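Local coordinates for protein nicotinate-nucleotide--dimethylbenzimidazole phosphoribosyltransferase (Thermus thermophilus HB8, PDB 1WX1) that probably catalyses the transfer of phosphoribose from nicotinate mononucleotide to 5,6-dimethylbenzimidazole, giving alpha-ribazole 5'-phosphate for cobalamin biosynthesis, at residues L125-A130 and V205-A210; I165-A170 and G251-A256. All coordinates share one frame; numbering follows the deposited sequence.

Interaction 1: L125-A130 and V205-A210; sequences LAQGPA and VARALA. With NA (sodium ion), chain C.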
loop_
_atom_site.group_PDB
_atom_site.type_symbol
_atom_site.label_atom_id
_atom_site.label_comp_id
_atom_site.label_asym_id
_atom_site.label_seq_id
_atom_site.Cartn_x
_atom_site.Cartn_y
_atom_site.Cartn_z
ATOM N N LEU A 125 35.842 -0.430 -4.089
ATOM C CA LEU A 125 35.828 -0.216 -2.641
ATOM C C LEU A 125 36.472 -1.337 -1.824
ATOM O O LEU A 125 36.813 -1.144 -0.656
ATOM C CB LEU A 125 34.382 0.011 -2.162
ATOM C CG LEU A 125 33.408 -1.170 -2.220
ATOM C CD1 LEU A 125 33.529 -1.995 -0.944
ATOM C CD2 LEU A 125 31.979 -0.649 -2.358
ATOM N N ALA A 126 36.630 -2.512 -2.426
ATOM C CA ALA A 126 37.241 -3.632 -1.723
ATOM C C ALA A 126 38.763 -3.543 -1.731
ATOM O O ALA A 126 39.437 -4.229 -0.954
ATOM C CB ALA A 126 36.802 -4.957 -2.354
ATOM N N GLN A 127 39.303 -2.691 -2.598
ATOM C CA GLN A 127 40.753 -2.563 -2.732
ATOM C C GLN A 127 41.312 -1.201 -2.336
ATOM O O GLN A 127 42.526 -1.035 -2.232
ATOM C CB GLN A 127 41.160 -2.869 -4.176
ATOM C CG GLN A 127 40.622 -4.198 -4.698
ATOM C CD GLN A 127 41.185 -5.396 -3.955
ATOM O OE1 GLN A 127 42.203 -5.296 -3.267
ATOM N NE2 GLN A 127 40.521 -6.532 -4.079
ATOM N N GLY A 128 40.434 -0.227 -2.127
ATOM C CA GLY A 128 40.890 1.101 -1.754
ATOM C C GLY A 128 39.716 2.055 -1.663
ATOM O O GLY A 128 38.579 1.639 -1.880
ATOM N N PRO A 129 39.951 3.338 -1.347
ATOM C CA PRO A 129 38.850 4.304 -1.246
ATOM C C PRO A 129 38.035 4.376 -2.532
ATOM O O PRO A 129 38.590 4.442 -3.632
ATOM C CB PRO A 129 39.567 5.617 -0.932
ATOM C CG PRO A 129 40.923 5.423 -1.552
ATOM C CD PRO A 129 41.253 4.003 -1.183
ATOM N N ALA A 130 36.718 4.365 -2.386
ATOM C CA ALA A 130 35.827 4.408 -3.536
ATOM C C ALA A 130 35.936 5.719 -4.303
ATOM O O ALA A 130 35.845 5.735 -5.530
ATOM C CB ALA A 130 34.390 4.181 -3.083
ATOM N N VAL A 205 33.121 -5.933 1.895
ATOM C CA VAL A 205 32.687 -5.053 2.972
ATOM C C VAL A 205 33.719 -5.029 4.097
ATOM O O VAL A 205 34.076 -3.964 4.604
ATOM C CB VAL A 205 31.317 -5.502 3.551
ATOM C CG1 VAL A 205 30.976 -4.686 4.803
ATOM C CG2 VAL A 205 30.233 -5.323 2.502
ATOM N N ALA A 206 34.201 -6.205 4.485
ATOM C CA ALA A 206 35.189 -6.293 5.550
ATOM C C ALA A 206 36.452 -5.518 5.186
ATOM O O ALA A 206 37.039 -4.847 6.030
ATOM C CB ALA A 206 35.529 -7.761 5.835
ATOM N N ARG A 207 36.867 -5.608 3.925
ATOM C CA ARG A 207 38.066 -4.909 3.472
ATOM C C ARG A 207 37.880 -3.404 3.595
ATOM O O ARG A 207 38.763 -2.695 4.079
ATOM C CB ARG A 207 38.372 -5.262 2.013
ATOM C CG ARG A 207 38.432 -6.750 1.732
ATOM C CD ARG A 207 39.846 -7.275 1.633
ATOM N NE ARG A 207 40.515 -6.808 0.423
ATOM C CZ ARG A 207 41.677 -7.281 -0.014
ATOM N NH1 ARG A 207 42.298 -8.240 0.660
ATOM N NH2 ARG A 207 42.222 -6.791 -1.118
ATOM N N ALA A 208 36.727 -2.917 3.150
ATOM C CA ALA A 208 36.433 -1.490 3.204
ATOM C C ALA A 208 36.441 -0.970 4.638
ATOM O O ALA A 208 37.016 0.080 4.924
ATOM C CB ALA A 208 35.077 -1.214 2.551
ATOM N N LEU A 209 35.800 -1.706 5.539
ATOM C CA LEU A 209 35.736 -1.301 6.938
ATOM C C LEU A 209 37.138 -1.227 7.532
ATOM O O LEU A 209 37.448 -0.326 8.305
ATOM C CB LEU A 209 34.880 -2.289 7.737
ATOM C CG LEU A 209 33.393 -2.350 7.360
ATOM C CD1 LEU A 209 32.710 -3.448 8.154
ATOM C CD2 LEU A 209 32.732 -1.000 7.633
ATOM N N ALA A 210 37.986 -2.175 7.148
ATOM C CA ALA A 210 39.359 -2.220 7.643
ATOM C C ALA A 210 40.145 -0.946 7.335
ATOM O O ALA A 210 41.108 -0.628 8.032
ATOM C CB ALA A 210 40.083 -3.433 7.065
HETATM NA NA NA C . 44.580 -1.082 -3.605
HETATM O O HOH W 1 45.665 -1.850 -1.192
HETATM O O HOH W 2 44.842 1.375 -2.504
HETATM O O HOH W 3 43.188 -0.092 -5.647
#

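Interaction 2: I165-A170 and G251-A256; sequences IGNTTA and GFPVTA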
loop_
_atom_site.group_PDB
_atom_site.type_symbol
_atom_site.label_atom_id
_atom_site.label_comp_id
_atom_site.label_asym_id
_atom_site.label_seq_id
_atom_site.Cartn_x
_atom_site.Cartn_y
_atom_site.Cartn_z
ATOM N N ILE A 165 24.680 -0.797 -10.749
ATOM C CA ILE A 165 25.045 -2.203 -10.627
ATOM C C ILE A 165 26.133 -2.325 -9.567
ATOM O O ILE A 165 27.138 -1.619 -9.615
ATOM C CB ILE A 165 25.559 -2.766 -11.976
ATOM C CG1 ILE A 165 24.436 -2.727 -13.019
ATOM C CG2 ILE A 165 26.065 -4.190 -11.792
ATOM C CD1 ILE A 165 23.175 -3.458 -12.597
ATOM N N GLY A 166 25.907 -3.210 -8.601
ATOM C CA GLY A 166 26.862 -3.410 -7.527
ATOM C C GLY A 166 26.659 -2.474 -6.348
ATOM O O GLY A 166 27.425 -2.520 -5.386
ATOM N N ASN A 167 25.623 -1.642 -6.381
ATOM C CA ASN A 167 25.452 -0.710 -5.276
ATOM C C ASN A 167 24.951 -1.305 -3.956
ATOM O O ASN A 167 25.005 -0.641 -2.924
ATOM C CB ASN A 167 24.597 0.493 -5.711
ATOM C CG ASN A 167 23.120 0.186 -5.792
ATOM O OD1 ASN A 167 22.684 -0.947 -5.612
ATOM N ND2 ASN A 167 22.332 1.219 -6.068
ATOM N N THR A 168 24.490 -2.554 -3.961
ATOM C CA THR A 168 24.043 -3.147 -2.705
ATOM C C THR A 168 25.278 -3.481 -1.862
ATOM O O THR A 168 25.204 -3.564 -0.641
ATOM C CB THR A 168 23.188 -4.419 -2.926
ATOM O OG1 THR A 168 23.991 -5.450 -3.504
ATOM C CG2 THR A 168 22.022 -4.113 -3.854
ATOM N N THR A 169 26.422 -3.659 -2.515
ATOM C CA THR A 169 27.645 -3.942 -1.784
ATOM C C THR A 169 28.130 -2.634 -1.169
ATOM O O THR A 169 28.507 -2.595 0.002
ATOM C CB THR A 169 28.734 -4.540 -2.705
ATOM O OG1 THR A 169 28.293 -5.813 -3.186
ATOM C CG2 THR A 169 30.037 -4.739 -1.940
ATOM N N ALA A 170 28.106 -1.559 -1.954
ATOM C CA ALA A 170 28.518 -0.249 -1.458
ATOM C C ALA A 170 27.558 0.182 -0.342
ATOM O O ALA A 170 27.978 0.787 0.643
ATOM C CB ALA A 170 28.499 0.786 -2.590
ATOM N N GLY A 251 14.423 1.397 -0.971
ATOM C CA GLY A 251 15.100 0.202 -0.493
ATOM C C GLY A 251 16.416 0.355 0.242
ATOM O O GLY A 251 16.723 1.410 0.786
ATOM N N PHE A 252 17.204 -0.720 0.228
ATOM C CA PHE A 252 18.490 -0.796 0.919
ATOM C C PHE A 252 19.512 0.291 0.547
ATOM O O PHE A 252 20.018 0.994 1.426
ATOM C CB PHE A 252 19.075 -2.209 0.713
ATOM C CG PHE A 252 20.309 -2.502 1.529
ATOM C CD1 PHE A 252 21.478 -2.943 0.908
ATOM C CD2 PHE A 252 20.300 -2.365 2.912
ATOM C CE1 PHE A 252 22.618 -3.249 1.655
ATOM C CE2 PHE A 252 21.435 -2.669 3.670
ATOM C CZ PHE A 252 22.598 -3.110 3.039
ATOM N N PRO A 253 19.829 0.448 -0.752
ATOM C CA PRO A 253 20.801 1.479 -1.138
ATOM C C PRO A 253 20.292 2.890 -0.838
ATOM O O PRO A 253 21.033 3.734 -0.332
ATOM C CB PRO A 253 20.992 1.229 -2.639
ATOM C CG PRO A 253 20.727 -0.254 -2.770
ATOM C CD PRO A 253 19.502 -0.416 -1.901
ATOM N N VAL A 254 19.023 3.150 -1.141
ATOM C CA VAL A 254 18.457 4.472 -0.872
ATOM C C VAL A 254 18.474 4.774 0.625
ATOM O O VAL A 254 18.806 5.879 1.045
ATOM C CB VAL A 254 17.003 4.585 -1.406
ATOM C CG1 VAL A 254 16.311 5.819 -0.812
ATOM C CG2 VAL A 254 17.031 4.690 -2.935
ATOM N N THR A 255 18.121 3.781 1.430
ATOM C CA THR A 255 18.097 3.964 2.869
ATOM C C THR A 255 19.508 4.137 3.417
ATOM O O THR A 255 19.700 4.791 4.432
ATOM C CB THR A 255 17.366 2.787 3.548
ATOM O OG1 THR A 255 16.042 2.705 3.006
ATOM C CG2 THR A 255 17.254 3.007 5.059
ATOM N N ALA A 256 20.503 3.564 2.741
ATOM C CA ALA A 256 21.886 3.740 3.180
ATOM C C ALA A 256 22.217 5.223 2.985
ATOM O O ALA A 256 22.910 5.834 3.800
ATOM C CB ALA A 256 22.831 2.868 2.347
#

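Interaction 1: L125-A130 and V205-A210
With CG anti to its own carbonyl carbon (chi1 -52°) and further bends at chi2 and chi3, the Arg207 side chain carries the edge of its guanidinium to Ala126 and Gln127. Its NE-H points at Ala126 O, 3.1 Å from NE, in a nearly straight bond (166° at the hydrogen) that lies close to the guanidinium plane. The Arg207 CB packs on the same oxygen at 3.3 Å. The chain of Gln127 bends as well and brings its OE1 to the same edge, 2.6 Å from Arg207 NH2, but the bond is weak, for the hydrogen points off line. The amide and guanidinium planes are turned 71° apart. The NE2 of Gln127 is engaged elsewhere, by Glu61. In this alpha/beta fold the loop links strand 113-115 to helix 133-152, and the contact lays it against helix 195-210. Next to this polar edge, Leu125 CD1 meets Ala208 CB at 3.9 Å, while Leu125 O, 3.6 Å from Ala208 CB, accepts a hydrogen bond from Arg211. Farther from the helix, Gln127 O binds a sodium ion at 2.5 Å, and three waters add to its coordination.

Interaction 2: I165-A170 and G251-A256
Two carboxylates grip the amide nitrogen of Asn167: ND2 donates to Asp162 OD2 and to Glu229 OE2, a pairing that fixes the rotation of the amide. With the nitrogen held in this way, the amide meets Pro253, the two side chains crossing at about a right angle. Pro253 CB lies 3.7 Å from Asn167 ND2, and Pro253 CG 3.5 Å from Asn167 OD1. A chi1 of 77° sets Asn167 CG between its backbone N and carbonyl carbon, turning the amide to this partner. Were the amide replaced by an alanine here, Asp162 and Glu229 would probably lose their shared donor and a gap would open beside the Pro253 ring. The pair illustrates how helix starts meet in a parallel alpha/beta fold: Gly166 and Gly251 are N-caps of helices that follow the neighbouring strands 157-163 and 247-249. Proline suits the first turn of such a helix, where its lack of an N-H costs no backbone bond. Asn167 also lies about 9 Å from Glu304, the predicted proton acceptor, measured between side chains, consistent with a place near the active site. A little further along, the edge of the Phe252 ring meets the backbone of the other helix, with Thr168 O 3.5 Å from Phe252 CE1 and lying near the ring plane. Thr168 CG2 adds a looser apolar touch on Pro253 CG at 4.2 Å. At the start of helix 252-264, the N-cap oxygen Gly251 O accepts from both Thr255 N and Thr255 OG1, the hydroxyl standing 2.7 Å away and above the carbonyl plane; His283 is a further partner of that hydroxyl.

Overall arrangement
Helix 167-179 joins the two contacts, whose centres lie 15 Å apart. Its first turn belongs to interaction 2, yet it also touches both segments of interaction 1: Leu125 CD2 packs on Ala170 CA at 3.6 Å, and Val205 CG2 approaches Thr169 O at 4.1 Å. Along the chain the segments interleave, 125-130, 165-170, 205-210 and then 251-256, so each contact bridges a span that includes a segment of the other. The centre of interaction 2, whose helices follow two adjacent strands of the parallel sheet, lies about 10 Å from the centre of the chain, that of interaction 1 about 23 Å. Through these two touches, helix 167-179 connects the region near the predicted active site with a peripheral loop.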